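Local coordinates for 2-Keto-3-deoxy-(6-phospho-)gluconate aldolase (Thermoproteus tenax, PDB 2R91), which belongs to the dihydrodipicolinate synthetase family and is an aldolase that forms a tetramer of TIM-barrel subunits, each with further helices at the end of its chain, at residues A[235-240]-A[271-276]. Residues are numbered along the deposited sequence; the frame is centred on the assembly and turned at random.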
loop_
_atom_site.group_PDB
_atom_site.type_symbol
_atom_site.label_atom_id
_atom_site.label_comp_id
_atom_site.label_asym_id
_atom_site.label_seq_id
_atom_site.Cartn_x
_atom_site.Cartn_y
_atom_site.Cartn_z
ATOM N N ARG A 235 10.829 -17.040 8.449
ATOM C CA ARG A 235 9.672 -16.372 7.862
ATOM C C ARG A 235 9.034 -17.269 6.835
ATOM O O ARG A 235 7.837 -17.213 6.594
ATOM C CB ARG A 235 10.073 -15.058 7.196
ATOM C CG ARG A 235 10.477 -13.931 8.145
ATOM C CD ARG A 235 10.253 -12.638 7.398
ATOM N NE ARG A 235 10.913 -11.423 7.883
ATOM C CZ ARG A 235 10.688 -10.817 9.051
ATOM N NH1 ARG A 235 9.861 -11.344 9.990
ATOM N NH2 ARG A 235 11.339 -9.680 9.305
ATOM N N HIS A 236 9.857 -18.105 6.224
ATOM C CA HIS A 236 9.375 -18.986 5.190
ATOM C C HIS A 236 8.299 -19.969 5.714
ATOM O O HIS A 236 7.342 -20.269 4.999
ATOM C CB HIS A 236 10.574 -19.657 4.453
ATOM C CG HIS A 236 10.187 -20.341 3.191
ATOM N ND1 HIS A 236 10.411 -21.689 2.970
ATOM C CD2 HIS A 236 9.544 -19.875 2.089
ATOM C CE1 HIS A 236 9.925 -22.024 1.785
ATOM N NE2 HIS A 236 9.384 -20.944 1.234
ATOM N N ILE A 237 8.417 -20.439 6.966
ATOM C CA ILE A 237 7.424 -21.396 7.512
ATOM C C ILE A 237 6.404 -20.846 8.503
ATOM O O ILE A 237 5.637 -21.620 9.088
ATOM C CB ILE A 237 8.067 -22.598 8.217
ATOM C CG1 ILE A 237 9.114 -22.105 9.219
ATOM C CG2 ILE A 237 8.586 -23.642 7.220
ATOM C CD1 ILE A 237 9.677 -23.193 9.992
ATOM N N GLY A 238 6.398 -19.537 8.730
ATOM C CA GLY A 238 5.481 -18.965 9.714
ATOM C C GLY A 238 6.323 -18.460 10.876
ATOM O O GLY A 238 6.603 -19.200 11.822
ATOM N N TYR A 239 6.719 -17.193 10.805
ATOM C CA TYR A 239 7.730 -16.665 11.715
ATOM C C TYR A 239 7.331 -16.828 13.184
ATOM O O TYR A 239 8.129 -17.272 13.998
ATOM C CB TYR A 239 8.025 -15.190 11.429
ATOM C CG TYR A 239 9.200 -14.749 12.262
ATOM C CD1 TYR A 239 10.471 -15.212 11.963
ATOM C CD2 TYR A 239 9.030 -13.922 13.388
ATOM C CE1 TYR A 239 11.567 -14.867 12.732
ATOM C CE2 TYR A 239 10.124 -13.553 14.165
ATOM C CZ TYR A 239 11.392 -14.036 13.823
ATOM O OH TYR A 239 12.484 -13.714 14.568
ATOM N N ALA A 240 6.094 -16.464 13.510
ATOM C CA ALA A 240 5.657 -16.396 14.939
ATOM C C ALA A 240 5.751 -17.762 15.607
ATOM O O ALA A 240 6.272 -17.890 16.726
ATOM C CB ALA A 240 4.222 -15.818 15.031
ATOM N N ALA A 271 11.728 -29.964 11.346
ATOM C CA ALA A 271 12.922 -30.604 10.768
ATOM C C ALA A 271 13.534 -29.726 9.662
ATOM O O ALA A 271 14.754 -29.552 9.587
ATOM C CB ALA A 271 12.558 -32.021 10.232
ATOM N N TRP A 272 12.682 -29.163 8.817
ATOM C CA TRP A 272 13.143 -28.296 7.725
ATOM C C TRP A 272 13.878 -27.073 8.289
ATOM O O TRP A 272 14.945 -26.661 7.807
ATOM C CB TRP A 272 11.969 -27.876 6.821
ATOM C CG TRP A 272 12.418 -26.968 5.698
ATOM C CD1 TRP A 272 12.841 -27.363 4.447
ATOM C CD2 TRP A 272 12.583 -25.533 5.739
ATOM N NE1 TRP A 272 13.211 -26.262 3.712
ATOM C CE2 TRP A 272 13.078 -25.133 4.466
ATOM C CE3 TRP A 272 12.322 -24.544 6.707
ATOM C CZ2 TRP A 272 13.322 -23.795 4.136
ATOM C CZ3 TRP A 272 12.585 -23.223 6.400
ATOM C CH2 TRP A 272 13.081 -22.849 5.117
ATOM N N LEU A 273 13.322 -26.468 9.337
ATOM C CA LEU A 273 13.972 -25.291 9.903
ATOM C C LEU A 273 15.310 -25.606 10.526
ATOM O O LEU A 273 16.246 -24.832 10.387
ATOM C CB LEU A 273 13.048 -24.630 10.965
ATOM C CG LEU A 273 13.512 -23.301 11.550
ATOM C CD1 LEU A 273 13.616 -22.218 10.457
ATOM C CD2 LEU A 273 12.537 -22.894 12.724
ATOM N N ARG A 274 15.408 -26.731 11.229
ATOM C CA ARG A 274 16.670 -27.107 11.867
ATOM C C ARG A 274 17.780 -27.214 10.814
ATOM O O ARG A 274 18.888 -26.734 11.030
ATOM C CB ARG A 274 16.564 -28.439 12.608
ATOM C CG ARG A 274 15.650 -28.447 13.838
ATOM C CD ARG A 274 15.299 -29.915 14.215
ATOM N NE ARG A 274 14.204 -30.006 15.183
ATOM C CZ ARG A 274 13.360 -31.032 15.277
ATOM N NH1 ARG A 274 13.447 -32.062 14.425
ATOM N NH2 ARG A 274 12.407 -31.015 16.227
ATOM N N ALA A 275 17.462 -27.806 9.669
ATOM C CA ALA A 275 18.449 -27.941 8.582
ATOM C C ALA A 275 18.724 -26.583 7.927
ATOM O O ALA A 275 19.862 -26.254 7.555
ATOM C CB ALA A 275 17.938 -28.938 7.537
ATOM N N ALA A 276 17.675 -25.781 7.793
ATOM C CA ALA A 276 17.801 -24.458 7.177
ATOM C C ALA A 276 18.766 -23.532 7.904
ATOM O O ALA A 276 19.421 -22.698 7.274
ATOM C CB ALA A 276 16.452 -23.803 7.041
#
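I237 and W272 bury the most surface here, meeting where the 267-276 helix passes the point at which the 217-237 helix gives way to the 239-251 helix. The two branches of I237 divide the work. I237 CG2 approaches the six-membered ring of the indole obliquely, 3.9 Å from W272 CE3. I237 CD1 turns to L273, 3.8 Å from L273 CB, with CG, CD1 and CD2 of the leucine at much the same distance. A chi1 of 50° parts the two branches, setting CG1 between the backbone N and the carbonyl carbon, and the extended chi2 of 175° takes CD1 out to the leucine. H236 adds a smaller touch at the far end of the indole: H236 ND1 comes within 3.6 Å of W272 CH2, which lies near the plane of the imidazole. The ring planes are inclined at 49°, an oblique pairing. On its own helix, W272 has the methyl of A276 over one face, toward its rim. No hydrogen bond crosses the contact. Deeper in, L273 is buried and also packs on A242 and L246. R274, next along the helix and at the surface, forms a salt bridge with E245. At G238 the chain turns with positive phi, and this glycine is also the N-cap of the next helix. The 267-276 helix thus packs on the break between helices 217-237 and 239-251, among the C-terminal helices that follow the last barrel strand in this TIM-barrel family.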